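Long-range contact in trichothecene 3-O-acetyltransferase (Gibberella zeae, PDB 2RKV), which probably transfers the acetyl group of acetyl coenzyme A to the 3-hydroxyl of trichothecene mycotoxins such as T-2 and deoxynivalenol: residues A117-L122 with T151-H156. Sequence-based numbering, arbitrary orientation.
Sequences APRKTL and TVNGQH. With ZBA (12,13-Epoxytrichothec-9-ene-3,4,8,15-tetrol-4,15-diacetate-8-isovalerate), chain D.
Ala-117 and Thr-151 are the nearest backbone pair, with CA atoms 5.7 Å apart. Arg-119 and Asn-153 follow, more widely spaced. Segment 117-122 is an irregular loop after helix 113-116, and it passes over one face of strand 147-155. That strand lies in a mixed sheet of this BAHD acyltransferase, between strands 137-144 and 20-28. It leads into the family's HxxxD motif, which begins at His-156. Thr-151 and Asn-153 point toward the loop. Val-152 points the other way, onto helix 161-176.

Asn-153 carries the contact. Its CG lies beside the backbone N and anti to the carbonyl carbon (chi1 -80°), and its amide reaches across to the loop. ND2 donates to Arg-119 O at 2.8 Å, with an N-H...O angle of 153°. The oxygen lies near the amide plane, but the donor stands well above the carbonyl plane of Arg-119. Gln-22 NE2 of strand 20-28 binds the same oxygen, which thus has two donors. The other amide branch meets Pro-118 tip to tip, with OD1 3.3 Å from CD of the ring. This buried OD1 has no hydrogen-bond partner in the model.

Thr-151 adds an apolar touch, its CG2 3.9 Å from Ala-117 CB. Its OG1 turns to Ile-116 O and Ser-24 OG. The Arg-119 chain, extended from CG to NE, carries its guanidinium past the contact, where NH2 bonds to Pro-133 O.

Both segments run on into the T-2 toxin pocket without touching each other there. Leu-122 CD2 packs against the isovalerate at ZBA C48. Just past the strand, His-156 is probably the general base, as in other BAHD enzymes. Its ring meets the toxin edge-on: NE2 and ZBA O16, the 3-hydroxyl to be acetylated, lie 2.7 Å apart in a nearly straight hydrogen bond in the ring plane.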
loop_
_atom_site.group_PDB
_atom_site.type_symbol
_atom_site.label_atom_id
_atom_site.label_comp_id
_atom_site.label_asym_id
_atom_site.label_seq_id
_atom_site.Cartn_x
_atom_site.Cartn_y
_atom_site.Cartn_z
ATOM N N ALA A 117 13.533 8.751 -1.207
ATOM C CA ALA A 117 13.433 7.360 -0.735
ATOM C C ALA A 117 14.793 6.652 -0.784
ATOM O O ALA A 117 15.612 6.951 -1.659
ATOM C CB ALA A 117 12.393 6.583 -1.544
ATOM N N PRO A 118 15.037 5.707 0.148
ATOM C CA PRO A 118 16.322 4.990 0.202
ATOM C C PRO A 118 16.477 3.872 -0.835
ATOM O O PRO A 118 17.592 3.381 -1.053
ATOM C CB PRO A 118 16.326 4.400 1.615
ATOM C CG PRO A 118 14.891 4.188 1.927
ATOM C CD PRO A 118 14.124 5.283 1.231
ATOM N N ARG A 119 15.376 3.474 -1.465
ATOM C CA ARG A 119 15.387 2.421 -2.478
ATOM C C ARG A 119 14.130 2.575 -3.333
ATOM O O ARG A 119 13.100 3.021 -2.841
ATOM C CB ARG A 119 15.411 1.032 -1.818
ATOM C CG ARG A 119 15.326 -0.129 -2.808
ATOM C CD ARG A 119 15.866 -1.405 -2.202
ATOM N NE ARG A 119 15.709 -2.555 -3.089
ATOM C CZ ARG A 119 16.365 -3.707 -2.946
ATOM N NH1 ARG A 119 16.150 -4.706 -3.788
ATOM N NH2 ARG A 119 17.251 -3.855 -1.967
ATOM N N LYS A 120 14.221 2.203 -4.606
ATOM C CA LYS A 120 13.062 2.297 -5.499
ATOM C C LYS A 120 11.980 1.284 -5.140
ATOM O O LYS A 120 12.257 0.242 -4.539
ATOM C CB LYS A 120 13.490 2.133 -6.956
ATOM C CG LYS A 120 14.280 3.328 -7.485
ATOM C CD LYS A 120 14.848 3.072 -8.884
ATOM C CE LYS A 120 13.740 2.879 -9.915
ATOM N NZ LYS A 120 12.969 4.133 -10.149
ATOM N N THR A 121 10.741 1.606 -5.506
ATOM C CA THR A 121 9.606 0.709 -5.333
ATOM C C THR A 121 9.772 -0.587 -6.132
ATOM O O THR A 121 9.546 -1.689 -5.614
ATOM C CB THR A 121 8.309 1.408 -5.772
ATOM O OG1 THR A 121 8.039 2.506 -4.890
ATOM C CG2 THR A 121 7.141 0.433 -5.747
ATOM N N LEU A 122 10.161 -0.440 -7.395
ATOM C CA LEU A 122 10.268 -1.563 -8.308
ATOM C C LEU A 122 11.718 -2.026 -8.436
ATOM O O LEU A 122 12.634 -1.248 -8.167
ATOM C CB LEU A 122 9.685 -1.182 -9.678
ATOM C CG LEU A 122 8.217 -0.731 -9.653
ATOM C CD1 LEU A 122 7.763 -0.187 -11.016
ATOM C CD2 LEU A 122 7.270 -1.838 -9.155
ATOM N N THR A 151 11.030 9.071 5.069
ATOM C CA THR A 151 10.505 8.051 4.165
ATOM C C THR A 151 10.832 6.664 4.702
ATOM O O THR A 151 11.958 6.401 5.121
ATOM C CB THR A 151 11.056 8.218 2.738
ATOM O OG1 THR A 151 10.718 9.524 2.249
ATOM C CG2 THR A 151 10.483 7.131 1.786
ATOM N N VAL A 152 9.829 5.788 4.696
ATOM C CA VAL A 152 10.031 4.415 5.144
ATOM C C VAL A 152 9.705 3.460 4.005
ATOM O O VAL A 152 8.617 3.544 3.426
ATOM C CB VAL A 152 9.131 4.070 6.351
ATOM C CG1 VAL A 152 9.441 2.675 6.857
ATOM C CG2 VAL A 152 9.281 5.111 7.477
ATOM N N ASN A 153 10.655 2.573 3.697
ATOM C CA ASN A 153 10.489 1.474 2.741
ATOM C C ASN A 153 10.326 0.174 3.500
ATOM O O ASN A 153 11.096 -0.099 4.420
ATOM C CB ASN A 153 11.741 1.315 1.873
ATOM C CG ASN A 153 11.806 2.314 0.740
ATOM O OD1 ASN A 153 11.407 3.464 0.885
ATOM N ND2 ASN A 153 12.301 1.863 -0.405
ATOM N N GLY A 154 9.339 -0.630 3.112
ATOM C CA GLY A 154 9.182 -1.977 3.672
ATOM C C GLY A 154 9.197 -3.020 2.568
ATOM O O GLY A 154 8.501 -2.869 1.561
ATOM N N GLN A 155 9.970 -4.088 2.764
ATOM C CA GLN A 155 10.024 -5.189 1.800
ATOM C C GLN A 155 8.652 -5.853 1.770
ATOM O O GLN A 155 8.191 -6.354 2.797
ATOM C CB GLN A 155 11.094 -6.206 2.206
ATOM C CG GLN A 155 11.744 -6.913 1.018
ATOM C CD GLN A 155 10.723 -7.621 0.164
ATOM O OE1 GLN A 155 10.508 -7.262 -1.003
ATOM N NE2 GLN A 155 10.054 -8.594 0.745
ATOM N N HIS A 156 7.979 -5.877 0.627
ATOM C CA HIS A 156 6.593 -6.298 0.603
ATOM C C HIS A 156 6.304 -7.764 0.910
ATOM O O HIS A 156 5.228 -8.060 1.263
ATOM C CB HIS A 156 5.901 -5.903 -0.739
ATOM C CG HIS A 156 4.428 -5.614 -0.642
ATOM N ND1 HIS A 156 3.555 -6.298 0.164
ATOM C CD2 HIS A 156 3.685 -4.684 -1.264
ATOM C CE1 HIS A 156 2.337 -5.818 0.018
ATOM N NE2 HIS A 156 2.389 -4.842 -0.857
HETATM O O18 ZBA D . 1.262 -3.889 -9.840
HETATM C C44 ZBA D . 2.206 -4.306 -9.303
HETATM C C45 ZBA D . 3.263 -5.151 -9.915
HETATM C C46 ZBA D . 4.478 -4.390 -10.178
HETATM C C48 ZBA D . 4.204 -3.290 -11.067
HETATM C C47 ZBA D . 5.592 -5.092 -10.892
HETATM O O17 ZBA D . 2.458 -4.015 -8.023
HETATM C C31 ZBA D . 1.685 -3.036 -7.312
HETATM C C30 ZBA D . 0.440 -3.619 -6.731
HETATM C C32 ZBA D . 2.615 -2.439 -6.324
HETATM C C39 ZBA D . 3.796 -1.722 -6.939
HETATM C C33 ZBA D . 2.431 -2.568 -5.047
HETATM C C34 ZBA D . 1.287 -3.278 -4.430
HETATM O O10 ZBA D . 0.354 -2.234 -4.088
HETATM C C29 ZBA D . 0.584 -4.283 -5.362
HETATM C C38 ZBA D . 1.470 -5.518 -5.485
HETATM O O12 ZBA D . 1.243 -6.170 -6.725
HETATM C C40 ZBA D . 1.246 -7.489 -6.824
HETATM C C41 ZBA D . 1.004 -7.906 -8.255
HETATM O O13 ZBA D . 1.382 -8.239 -5.980
HETATM C C28 ZBA D . -0.818 -4.681 -4.736
HETATM C C37 ZBA D . -1.548 -5.805 -5.497
HETATM C C35 ZBA D . -1.631 -3.397 -4.633
HETATM C C25 ZBA D . -0.888 -2.640 -3.594
HETATM C C36 ZBA D . -2.676 -2.911 -5.489
HETATM O O11 ZBA D . -3.013 -3.615 -4.317
HETATM C C27 ZBA D . -0.648 -4.990 -3.211
HETATM C C26 ZBA D . -0.775 -3.655 -2.501
HETATM O O16 ZBA D . 0.289 -3.393 -1.629
HETATM O O14 ZBA D . -1.783 -5.785 -2.850
HETATM C C42 ZBA D . -1.843 -6.667 -1.860
HETATM O O15 ZBA D . -2.825 -7.291 -1.618
HETATM C C43 ZBA D . -0.612 -6.710 -1.116
#